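Local coordinates for protein alpha-glucosidase (Pseudoalteromonas sp. K8, PDB 5HQA) that hydrolyses alpha-glucosidic bonds as a chloride-activated, calcium-binding glycoside hydrolase of family 97, at residues A[9-14]-A[27-32]; A[127-132]-A[204-209]; A[326-331]-A[356-361]; A[589-594]-A[646-651]. One frame throughout, in Å; residues are numbered along the deposited sequence.

How the contacts relate
The four contacts follow one another along the chain, each closing before the next opens, and none touches another. Contacts 1 and 2 belong to the N-terminal family region and reach the same antiparallel sheet, in which strands 30-42 and 122-134 are neighbours; their centres lie about 20 Å apart. Contact 3 is in the catalytic region, at the end of strand 352-358 of the parallel sheet, with its centre about 49 Å from that of contact 1. Contact 4 lies in the C-terminal beta region, its centre about 40 Å from that of contact 3. The set thus samples three successive parts of the enzyme, with sugar bound at contact 3 and magnesium at contact 4.

Contact 1: residues A[9-14]-A[27-32]; sequences NIKIII and FKNKTV
I10 and F27 face the same side of the sheet as an antiparallel non-hydrogen-bonded pair, and their side chains meet at an oblique angle. CG1 of I10 comes to the edge of the phenyl ring, near its plane, 3.7 Å from F27 CD1. CG of F27 is anti to the backbone N (chi1 -177°), which sets the start of the ring; K28 CG lies over the centre of one face. N9 and K28 lie side by side and point the same way, with N9 OD1 4.0 Å from K28 CG; beyond this the K28 chain runs extended to a salt bridge with E235. The backbones are tied by K28 N donating to N9 O at 2.8 Å. K11 reaches across N29 obliquely. A bend at its last torsion (chi4 65°) carries K11 NZ to within 3.0 Å of N29 OD1, where it sits above the plane of the amide carbonyl, and the same ammonium also donates to G8 O. One water draws these groups together, donating to N9 O and accepting from K11 NZ and from N29 N at 2.9 Å. F27 to K30 form a type I' beta turn, the tight connection of a beta hairpin, which here joins strands 22-27 and 30-42 beside strand 10-15 in an antiparallel sheet of the N-terminal region.

Contact 2: residues A[127-132]-A[204-209]; sequences KELTEF and VFQADL
The F132 and F205 rings each meet, at an edge, the carbonyl oxygen of the other residue. F205 O lies near the plane of the F132 ring, 3.6 Å from F132 CD1, and F132 O lies in the plane of the F205 ring, also beside its CD1. Elsewhere the F205 ring meets that of F172, and the F132 side chain touches M195, L197 and F110. The two backbones are joined as an antiparallel hydrogen-bonded pair, F132 N to F205 O at 2.7 Å and F205 N to F132 O at 3.0 Å. Further along, A207 N donates to T130 O at 2.8 Å in an almost straight bond (178°). The side chains of E131 and V204 cross obliquely, E131 CD resting against V204 CG1. A water links E131 OE2 to L129 O and Q206 NE2; OE1 accepts from the backbone N of A37. E128 crosses L209 at about a right angle, E128 CB 3.8 Å from L209 CD1. Its extended chain delivers E128 OE2 to T130 OG1 at 2.6 Å, through the anti lone pair, and to R229, while OE1 is hydrogen-bonded to Y192 OH. An alanine here would probably deprive R229 of this carboxylate and T130 OG1 and Y192 of an acceptor. Just before the break in strand 122-134 a second water accepts from E128 N and donates to A207 O, with a longer bond from L209 N. The buried carboxylate of E128, paired with an arginine, is likely to stay ionised.

Contact 3: residues A[326-331]-A[356-361]; sequences DVFSFT and HHETSG. With AC1 (4,6-dideoxy-4-{[(1S,4R,5S,6S)-4,5,6-trihydroxy-3-(hydroxymethyl)cyclohex-2-en-1-yl]amino}-alpha-D-glucopyranose), chain B.
F328 and F330 converge on one backbone oxygen, E358 O, from different sides. E358 O lies over a face of the F328 ring, 3.3 Å from F328 CD2. The same E358 O is at the edge of the other ring, 3.2 Å from F330 CE1. CG of F330 is anti to its carbonyl carbon (chi1 -60°), and the ring presents an edge to the face of H357 in an offset T-shaped pair, centroids 5.4 Å apart and planes at 74°. A water joins F330 O to H357 NE2, and H357 ND1 is hydrogen-bonded to Y366 OH. At the F328 edge lies S360 OG, 3.3 Å from F328 CE2 and hydrogen-bonded to W321 O. The contact sits at the C-terminal end of strand 352-358, the side of the TIM-barrel catalytic domain that carries the sugar pocket. E358 starts with CG anti to the backbone N and then bends at chi2 (61°). E358 OE1 accepts from O6B of AC1 at 2.9 Å, and E358 OE2 uses its anti lone pair for S360 N at 2.8 Å and also takes V390 N. An alanine here would probably leave O6B without this acceptor and the S360 amide without its mate. H356 turns an edge to the same hydroxyl, H356 CE1 3.1 Å from AC1 O6B.

Contact 4: residues A[589-594]-A[646-651]; sequences AVTDEQ and LKLATS. With MG (magnesium ion), chain F.
The magnesium site of the C-terminal region adjoins this contact through D592, whose backbone O accepts from S651 N at 2.9 Å between the two segments. D592 OD2 binds the magnesium ion at 2.1 Å, with three waters, D566 and the carbonyl of G565 completing the six ligands. D592 OD1 takes Q594 N at 3.0 Å from above the carboxylate plane, an Asx turn; the same oxygen forms a salt bridge with R596. E593 makes a second shell, its two carboxylate oxygens accepting from two of the metal-bound waters. T591 OG1 donates to Q594 O at 2.8 Å, tying the end of the strand to the turn, while T591 CG2 packs 3.1 Å from A649 O. T591 and L648 slide past each other in opposite directions, and in one of its two modelled conformers L648 lays CD2 against the V590-T591 backbone. A589 CB touches L646 CD1 at 3.7 Å, where the axes of strands 589-591 and 646-648, which belong to different sheets, approach to 8.1 Å at 40°. T650 CG2 rests on E593 O. With a metal on one oxygen and an arginine on the other, the buried D592 carboxylate is probably ionised and held against rotation, which would help to fix the turn that S651 grips.

Contact 1: residues A[9-14]-A[27-32]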
# COMPACT_ATOMS: atom_id res chain seq x y z
N ASN A 9 -12.27 22.50 -12.24
CA ASN A 9 -11.55 21.85 -13.33
C ASN A 9 -12.06 20.45 -13.63
O ASN A 9 -11.98 20.01 -14.78
CB ASN A 9 -10.06 21.81 -13.03
CG ASN A 9 -9.42 23.17 -13.18
OD1 ASN A 9 -9.83 23.97 -14.02
ND2 ASN A 9 -8.43 23.45 -12.34
N ILE A 10 -12.57 19.73 -12.63
CA ILE A 10 -13.15 18.41 -12.84
C ILE A 10 -14.67 18.54 -12.83
O ILE A 10 -15.25 19.10 -11.89
CB ILE A 10 -12.68 17.40 -11.77
CG1 ILE A 10 -11.17 17.19 -11.87
CG2 ILE A 10 -13.43 16.07 -11.93
CD1 ILE A 10 -10.59 16.33 -10.76
N LYS A 11 -15.31 18.04 -13.88
CA LYS A 11 -16.75 18.15 -14.02
C LYS A 11 -17.31 16.77 -14.32
O LYS A 11 -16.86 16.12 -15.28
CB LYS A 11 -17.13 19.15 -15.12
CG LYS A 11 -16.60 20.57 -14.89
CD LYS A 11 -17.13 21.55 -15.95
CE LYS A 11 -16.53 22.95 -15.79
NZ LYS A 11 -15.05 22.96 -16.03
N ILE A 12 -18.27 16.32 -13.53
CA ILE A 12 -18.90 15.01 -13.71
C ILE A 12 -20.34 15.23 -14.13
O ILE A 12 -21.09 15.94 -13.44
CB ILE A 12 -18.83 14.15 -12.43
CG1 ILE A 12 -17.39 14.01 -11.93
CG2 ILE A 12 -19.46 12.78 -12.69
CD1 ILE A 12 -17.05 14.94 -10.78
N ILE A 13 -20.74 14.62 -15.24
CA ILE A 13 -22.12 14.67 -15.72
C ILE A 13 -22.71 13.29 -15.55
O ILE A 13 -22.18 12.31 -16.08
CB ILE A 13 -22.21 15.12 -17.19
CG1 ILE A 13 -21.67 16.53 -17.36
CG2 ILE A 13 -23.66 15.07 -17.65
CD1 ILE A 13 -21.60 16.95 -18.81
N ILE A 14 -23.82 13.21 -14.81
CA ILE A 14 -24.53 11.97 -14.56
C ILE A 14 -25.81 12.00 -15.38
O ILE A 14 -26.55 13.00 -15.35
CB ILE A 14 -24.82 11.78 -13.06
CG1 ILE A 14 -23.53 11.86 -12.24
CG2 ILE A 14 -25.49 10.44 -12.84
CD1 ILE A 14 -23.25 13.23 -11.65
N PHE A 27 -11.92 17.17 -17.72
CA PHE A 27 -10.87 17.84 -16.97
C PHE A 27 -10.46 19.04 -17.79
O PHE A 27 -10.05 18.90 -18.95
CB PHE A 27 -9.68 16.90 -16.72
CG PHE A 27 -8.59 17.52 -15.87
CD1 PHE A 27 -8.86 17.99 -14.59
CD2 PHE A 27 -7.28 17.60 -16.35
CE1 PHE A 27 -7.86 18.55 -13.80
CE2 PHE A 27 -6.27 18.16 -15.56
CZ PHE A 27 -6.56 18.63 -14.29
N LYS A 28 -10.59 20.24 -17.20
CA LYS A 28 -10.33 21.48 -17.91
C LYS A 28 -11.09 21.51 -19.24
O LYS A 28 -10.55 21.90 -20.28
CB LYS A 28 -8.83 21.69 -18.11
CG LYS A 28 -8.08 21.76 -16.80
CD LYS A 28 -6.60 21.83 -17.04
CE LYS A 28 -5.90 22.37 -15.82
NZ LYS A 28 -4.55 22.84 -16.23
N ASN A 29 -12.34 21.05 -19.19
CA ASN A 29 -13.28 21.11 -20.30
C ASN A 29 -12.89 20.23 -21.48
O ASN A 29 -13.33 20.48 -22.60
CB ASN A 29 -13.52 22.56 -20.76
CG ASN A 29 -14.21 23.39 -19.69
OD1 ASN A 29 -15.12 22.91 -19.02
ND2 ASN A 29 -13.76 24.62 -19.52
N LYS A 30 -12.07 19.21 -21.25
CA LYS A 30 -11.84 18.15 -22.22
C LYS A 30 -12.31 16.84 -21.61
O LYS A 30 -11.91 16.51 -20.49
CB LYS A 30 -10.36 18.05 -22.61
CG LYS A 30 -9.78 19.33 -23.18
CD LYS A 30 -8.27 19.21 -23.35
CE LYS A 30 -7.84 19.61 -24.76
NZ LYS A 30 -6.49 20.25 -24.77
N THR A 31 -13.15 16.11 -22.33
CA THR A 31 -13.63 14.83 -21.82
C THR A 31 -12.46 13.86 -21.64
O THR A 31 -11.70 13.61 -22.58
CB THR A 31 -14.65 14.22 -22.78
OG1 THR A 31 -15.69 15.17 -23.02
CG2 THR A 31 -15.25 12.95 -22.21
N VAL A 32 -12.32 13.31 -20.43
CA VAL A 32 -11.33 12.28 -20.19
C VAL A 32 -11.97 10.92 -19.93
O VAL A 32 -11.36 9.89 -20.25
CB VAL A 32 -10.36 12.66 -19.04
CG1 VAL A 32 -9.51 13.84 -19.46
CG2 VAL A 32 -11.12 13.01 -17.77
O HOH W 1 -13.87 20.22 -16.81

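Contact 2: residues A[127-132]-A[204-209]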
# COMPACT_ATOMS: atom_id res chain seq x y z
N LYS A 127 -22.60 -9.30 -10.99
CA LYS A 127 -21.82 -8.36 -11.79
C LYS A 127 -22.13 -6.95 -11.34
O LYS A 127 -23.30 -6.61 -11.15
CB LYS A 127 -22.11 -8.52 -13.29
CG LYS A 127 -21.13 -7.75 -14.18
CD LYS A 127 -21.28 -8.12 -15.65
CE LYS A 127 -21.10 -9.62 -15.85
NZ LYS A 127 -19.74 -10.10 -15.48
N GLU A 128 -21.10 -6.14 -11.16
CA GLU A 128 -21.25 -4.70 -11.04
C GLU A 128 -20.97 -4.10 -12.42
O GLU A 128 -19.91 -4.36 -13.00
CB GLU A 128 -20.30 -4.13 -9.98
CG GLU A 128 -20.49 -2.64 -9.78
CD GLU A 128 -19.59 -2.04 -8.72
OE1 GLU A 128 -19.32 -2.73 -7.70
OE2 GLU A 128 -19.15 -0.88 -8.90
N LEU A 129 -21.93 -3.34 -12.95
CA LEU A 129 -21.84 -2.87 -14.33
C LEU A 129 -20.99 -1.61 -14.48
O LEU A 129 -20.78 -1.16 -15.62
CB LEU A 129 -23.25 -2.61 -14.88
CG LEU A 129 -24.15 -3.85 -14.91
CD1 LEU A 129 -25.53 -3.48 -15.45
CD2 LEU A 129 -23.53 -4.96 -15.74
N THR A 130 -20.52 -1.03 -13.38
CA THR A 130 -19.68 0.16 -13.38
C THR A 130 -18.59 0.09 -14.44
O THR A 130 -17.84 -0.88 -14.51
CB THR A 130 -19.02 0.31 -12.01
OG1 THR A 130 -20.03 0.26 -11.01
CG2 THR A 130 -18.21 1.63 -11.93
N GLU A 131 -18.49 1.15 -15.24
CA GLU A 131 -17.44 1.26 -16.24
C GLU A 131 -16.60 2.51 -15.98
O GLU A 131 -17.01 3.44 -15.28
CB GLU A 131 -18.01 1.32 -17.67
CG GLU A 131 -18.72 0.05 -18.12
CD GLU A 131 -19.53 0.26 -19.40
OE1 GLU A 131 -19.77 1.43 -19.78
OE2 GLU A 131 -19.94 -0.76 -20.02
N PHE A 132 -15.40 2.49 -16.57
CA PHE A 132 -14.51 3.65 -16.68
C PHE A 132 -14.12 3.68 -18.15
O PHE A 132 -13.17 3.00 -18.56
CB PHE A 132 -13.29 3.51 -15.76
CG PHE A 132 -13.65 3.17 -14.33
CD1 PHE A 132 -13.86 1.86 -13.94
CD2 PHE A 132 -13.78 4.17 -13.37
CE1 PHE A 132 -14.19 1.55 -12.63
CE2 PHE A 132 -14.10 3.87 -12.07
CZ PHE A 132 -14.31 2.56 -11.69
N VAL A 204 -12.85 0.69 -22.58
CA VAL A 204 -13.98 0.60 -21.65
C VAL A 204 -13.60 -0.40 -20.57
O VAL A 204 -13.69 -1.62 -20.76
CB VAL A 204 -15.27 0.19 -22.36
CG1 VAL A 204 -16.42 0.18 -21.35
CG2 VAL A 204 -15.57 1.13 -23.52
N PHE A 205 -13.18 0.10 -19.40
CA PHE A 205 -12.81 -0.78 -18.30
C PHE A 205 -14.03 -1.04 -17.42
O PHE A 205 -14.59 -0.11 -16.83
CB PHE A 205 -11.66 -0.17 -17.50
CG PHE A 205 -10.39 -0.12 -18.28
CD1 PHE A 205 -10.11 0.97 -19.10
CD2 PHE A 205 -9.50 -1.19 -18.26
CE1 PHE A 205 -8.93 1.01 -19.86
CE2 PHE A 205 -8.33 -1.16 -19.01
CZ PHE A 205 -8.04 -0.07 -19.81
N GLN A 206 -14.46 -2.30 -17.36
CA GLN A 206 -15.63 -2.67 -16.58
C GLN A 206 -15.19 -3.25 -15.24
O GLN A 206 -14.21 -4.01 -15.18
CB GLN A 206 -16.47 -3.69 -17.35
CG GLN A 206 -17.84 -3.98 -16.75
CD GLN A 206 -18.54 -5.07 -17.54
OE1 GLN A 206 -17.97 -6.14 -17.76
NE2 GLN A 206 -19.75 -4.80 -17.99
N ALA A 207 -15.90 -2.88 -14.17
CA ALA A 207 -15.67 -3.49 -12.87
C ALA A 207 -15.82 -5.01 -12.98
O ALA A 207 -16.79 -5.51 -13.55
CB ALA A 207 -16.65 -2.94 -11.83
N ASP A 208 -14.85 -5.72 -12.43
CA ASP A 208 -14.82 -7.18 -12.46
C ASP A 208 -14.58 -7.61 -11.01
O ASP A 208 -13.45 -7.57 -10.53
CB ASP A 208 -13.72 -7.66 -13.41
CG ASP A 208 -13.72 -9.17 -13.62
OD1 ASP A 208 -14.00 -9.92 -12.65
OD2 ASP A 208 -13.42 -9.61 -14.76
N LEU A 209 -15.65 -7.98 -10.31
CA LEU A 209 -15.56 -8.23 -8.87
C LEU A 209 -14.98 -9.62 -8.62
O LEU A 209 -15.42 -10.60 -9.23
CB LEU A 209 -16.94 -8.11 -8.22
CG LEU A 209 -17.59 -6.73 -8.34
CD1 LEU A 209 -18.88 -6.70 -7.55
CD2 LEU A 209 -16.64 -5.63 -7.83
O HOH W 2 -18.37 -7.06 -11.90
O HOH W 3 -21.19 -2.31 -17.99

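Contact 3: residues A[326-331]-A[356-361]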
# COMPACT_ATOMS: atom_id res chain seq x y z
N ASP A 326 -1.77 -26.30 7.02
CA ASP A 326 -2.64 -27.04 7.93
C ASP A 326 -2.02 -27.24 9.31
O ASP A 326 -2.76 -27.48 10.27
CB ASP A 326 -2.97 -28.43 7.37
CG ASP A 326 -3.80 -28.39 6.10
OD1 ASP A 326 -4.19 -27.29 5.62
OD2 ASP A 326 -4.07 -29.48 5.56
N VAL A 327 -0.69 -27.19 9.43
CA VAL A 327 -0.03 -27.67 10.65
C VAL A 327 0.65 -26.58 11.46
O VAL A 327 1.15 -26.87 12.55
CB VAL A 327 0.98 -28.79 10.34
CG1 VAL A 327 0.27 -29.98 9.74
CG2 VAL A 327 2.08 -28.28 9.41
N PHE A 328 0.69 -25.34 10.97
CA PHE A 328 1.25 -24.24 11.76
C PHE A 328 0.53 -24.14 13.10
O PHE A 328 -0.70 -24.15 13.17
CB PHE A 328 1.11 -22.92 11.01
CG PHE A 328 2.16 -22.68 9.98
CD1 PHE A 328 3.51 -22.78 10.30
CD2 PHE A 328 1.81 -22.35 8.68
CE1 PHE A 328 4.49 -22.55 9.34
CE2 PHE A 328 2.77 -22.12 7.71
CZ PHE A 328 4.12 -22.22 8.04
N SER A 329 1.31 -24.04 14.18
CA SER A 329 0.81 -23.62 15.47
C SER A 329 1.11 -22.14 15.65
O SER A 329 2.21 -21.68 15.32
CB SER A 329 1.44 -24.42 16.61
OG SER A 329 1.09 -23.87 17.88
N PHE A 330 0.15 -21.39 16.17
CA PHE A 330 0.37 -19.98 16.44
C PHE A 330 0.51 -19.69 17.92
O PHE A 330 0.49 -18.53 18.33
CB PHE A 330 -0.74 -19.15 15.79
CG PHE A 330 -0.80 -19.34 14.30
CD1 PHE A 330 0.10 -18.69 13.47
CD2 PHE A 330 -1.72 -20.22 13.73
CE1 PHE A 330 0.07 -18.89 12.10
CE2 PHE A 330 -1.76 -20.41 12.35
CZ PHE A 330 -0.86 -19.75 11.53
N THR A 331 0.68 -20.73 18.73
CA THR A 331 0.97 -20.57 20.15
C THR A 331 2.20 -21.33 20.62
O THR A 331 2.74 -20.99 21.68
CB THR A 331 -0.22 -21.04 21.01
OG1 THR A 331 -0.59 -22.36 20.61
CG2 THR A 331 -1.41 -20.11 20.85
N HIS A 356 4.88 -12.83 14.39
CA HIS A 356 4.80 -13.29 13.00
C HIS A 356 3.84 -14.46 12.92
O HIS A 356 4.02 -15.46 13.61
CB HIS A 356 6.17 -13.71 12.46
CG HIS A 356 6.14 -14.04 11.00
ND1 HIS A 356 6.59 -15.24 10.50
CD2 HIS A 356 5.69 -13.33 9.94
CE1 HIS A 356 6.44 -15.26 9.19
NE2 HIS A 356 5.90 -14.11 8.82
N HIS A 357 2.83 -14.33 12.06
CA HIS A 357 1.79 -15.33 11.84
C HIS A 357 1.72 -15.60 10.34
O HIS A 357 0.95 -14.94 9.64
CB HIS A 357 0.43 -14.86 12.35
CG HIS A 357 0.33 -14.78 13.84
ND1 HIS A 357 -0.68 -14.10 14.47
CD2 HIS A 357 1.10 -15.30 14.82
CE1 HIS A 357 -0.53 -14.20 15.78
NE2 HIS A 357 0.55 -14.92 16.02
N GLU A 358 2.52 -16.55 9.84
CA GLU A 358 2.38 -17.01 8.46
C GLU A 358 1.36 -18.14 8.41
O GLU A 358 1.46 -19.11 9.18
CB GLU A 358 3.72 -17.49 7.90
CG GLU A 358 3.61 -18.13 6.50
CD GLU A 358 3.07 -17.15 5.45
OE1 GLU A 358 3.70 -16.09 5.23
OE2 GLU A 358 2.02 -17.44 4.84
N THR A 359 0.39 -18.04 7.51
CA THR A 359 -0.65 -19.04 7.39
C THR A 359 -0.42 -20.03 6.25
O THR A 359 -1.09 -21.07 6.22
CB THR A 359 -2.01 -18.38 7.16
OG1 THR A 359 -2.02 -17.75 5.88
CG2 THR A 359 -2.29 -17.33 8.25
N SER A 360 0.48 -19.72 5.32
CA SER A 360 0.60 -20.45 4.06
C SER A 360 -0.77 -20.69 3.42
O SER A 360 -1.05 -21.74 2.85
CB SER A 360 1.34 -21.77 4.24
OG SER A 360 2.72 -21.53 4.43
N GLY A 361 -1.65 -19.69 3.55
CA GLY A 361 -2.92 -19.71 2.87
C GLY A 361 -4.06 -20.38 3.60
O GLY A 361 -5.21 -20.24 3.17
C1 AC1 B . 6.43 -16.89 -2.37
O2 AC1 B . 4.98 -15.39 -3.54
C2 AC1 B . 5.45 -15.74 -2.23
C4A AC1 B . 8.14 -13.64 4.55
C3 AC1 B . 6.06 -14.56 -1.53
O3 AC1 B . 5.13 -13.46 -1.47
C4 AC1 B . 6.52 -14.96 -0.15
N4A AC1 B . 6.88 -13.80 0.73
C5 AC1 B . 7.73 -15.82 -0.49
O5 AC1 B . 7.23 -17.08 -1.11
C6 AC1 B . 8.60 -16.18 0.67
C1B AC1 B . 6.27 -13.84 2.10
C2B AC1 B . 6.67 -12.45 2.94
O2B AC1 B . 6.38 -11.34 2.10
C3B AC1 B . 8.00 -12.50 3.39
O3B AC1 B . 8.45 -11.24 3.96
O4 AC1 B . 9.50 -13.79 4.92
C5B AC1 B . 7.61 -14.92 4.15
C7B AC1 B . 6.60 -14.99 2.87
C6B AC1 B . 7.50 -16.00 5.23
O6B AC1 B . 6.44 -15.66 6.07
O HOH W 4 1.19 -15.79 18.63

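Contact 4: residues A[589-594]-A[646-651]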
# COMPACT_ATOMS: atom_id res chain seq x y z
N ALA A 589 15.23 10.78 -3.36
CA ALA A 589 15.01 10.74 -4.79
C ALA A 589 15.57 9.44 -5.34
O ALA A 589 16.61 8.97 -4.88
CB ALA A 589 15.66 11.94 -5.50
N VAL A 590 14.87 8.84 -6.31
CA VAL A 590 15.38 7.66 -7.00
C VAL A 590 15.11 7.80 -8.49
O VAL A 590 14.22 8.53 -8.92
CB VAL A 590 14.77 6.33 -6.49
CG1 VAL A 590 15.08 6.11 -5.00
CG2 VAL A 590 13.28 6.28 -6.77
N THR A 591 15.91 7.09 -9.28
CA THR A 591 15.71 7.03 -10.71
C THR A 591 15.53 5.57 -11.13
O THR A 591 15.57 4.65 -10.31
CB THR A 591 16.87 7.68 -11.46
OG1 THR A 591 16.60 7.70 -12.86
CG2 THR A 591 18.17 6.91 -11.19
N ASP A 592 15.32 5.38 -12.43
CA ASP A 592 15.17 4.06 -13.03
C ASP A 592 16.51 3.58 -13.57
O ASP A 592 17.55 3.84 -12.96
CB ASP A 592 14.10 4.09 -14.13
CG ASP A 592 14.41 5.13 -15.23
OD1 ASP A 592 15.49 5.76 -15.16
OD2 ASP A 592 13.58 5.30 -16.16
N GLU A 593 16.52 2.90 -14.72
CA GLU A 593 17.79 2.41 -15.26
C GLU A 593 18.69 3.52 -15.78
O GLU A 593 19.87 3.27 -16.04
CB GLU A 593 17.53 1.37 -16.37
CG GLU A 593 17.03 1.97 -17.69
CD GLU A 593 15.56 2.39 -17.66
OE1 GLU A 593 14.83 2.00 -16.71
OE2 GLU A 593 15.12 3.11 -18.58
N GLN A 594 18.17 4.74 -15.93
CA GLN A 594 18.94 5.85 -16.50
C GLN A 594 19.50 6.74 -15.40
O GLN A 594 18.82 7.04 -14.42
CB GLN A 594 18.06 6.70 -17.43
CG GLN A 594 17.57 5.98 -18.68
CD GLN A 594 16.92 6.94 -19.66
OE1 GLN A 594 16.95 8.16 -19.47
NE2 GLN A 594 16.34 6.40 -20.72
N LEU A 646 20.31 17.38 -8.15
CA LEU A 646 20.46 15.96 -7.88
C LEU A 646 21.09 15.28 -9.08
O LEU A 646 20.62 15.44 -10.21
CB LEU A 646 19.11 15.33 -7.56
CG LEU A 646 18.36 15.95 -6.38
CD1 LEU A 646 16.98 15.33 -6.24
CD2 LEU A 646 19.18 15.78 -5.11
N LYS A 647 22.17 14.54 -8.85
CA LYS A 647 22.83 13.75 -9.90
C LYS A 647 22.70 12.29 -9.49
O LYS A 647 23.47 11.80 -8.65
CB LYS A 647 24.27 14.17 -10.09
CG LYS A 647 24.41 15.64 -10.39
CD LYS A 647 25.11 15.87 -11.71
CE LYS A 647 25.63 17.30 -11.75
NZ LYS A 647 26.74 17.51 -12.73
N LEU A 648 21.74 11.61 -10.08
CA LEU A 648 21.42 10.23 -9.74
C LEU A 648 22.14 9.30 -10.71
O LEU A 648 22.05 9.48 -11.93
CB LEU A 648 19.90 10.01 -9.81
CG LEU A 648 19.04 10.37 -8.59
CD1 LEU A 648 19.49 11.64 -7.89
CD2 LEU A 648 17.56 10.46 -8.95
N ALA A 649 22.88 8.33 -10.16
CA ALA A 649 23.53 7.33 -11.01
C ALA A 649 22.47 6.41 -11.62
O ALA A 649 21.28 6.48 -11.29
CB ALA A 649 24.54 6.53 -10.20
N THR A 650 22.91 5.52 -12.52
CA THR A 650 22.00 4.49 -13.01
C THR A 650 21.45 3.69 -11.83
O THR A 650 22.22 3.22 -10.98
CB THR A 650 22.70 3.57 -14.01
OG1 THR A 650 23.88 3.01 -13.41
CG2 THR A 650 23.07 4.35 -15.27
N SER A 651 20.13 3.57 -11.77
CA SER A 651 19.41 3.02 -10.62
C SER A 651 19.96 3.56 -9.31
O SER A 651 20.19 2.83 -8.34
CB SER A 651 19.41 1.49 -10.65
OG SER A 651 18.33 1.01 -9.85
MG MG F . 11.78 4.69 -17.03
O HOH W 5 12.23 2.71 -17.01
O HOH W 6 12.87 4.82 -18.80
O HOH W 7 10.06 4.20 -18.08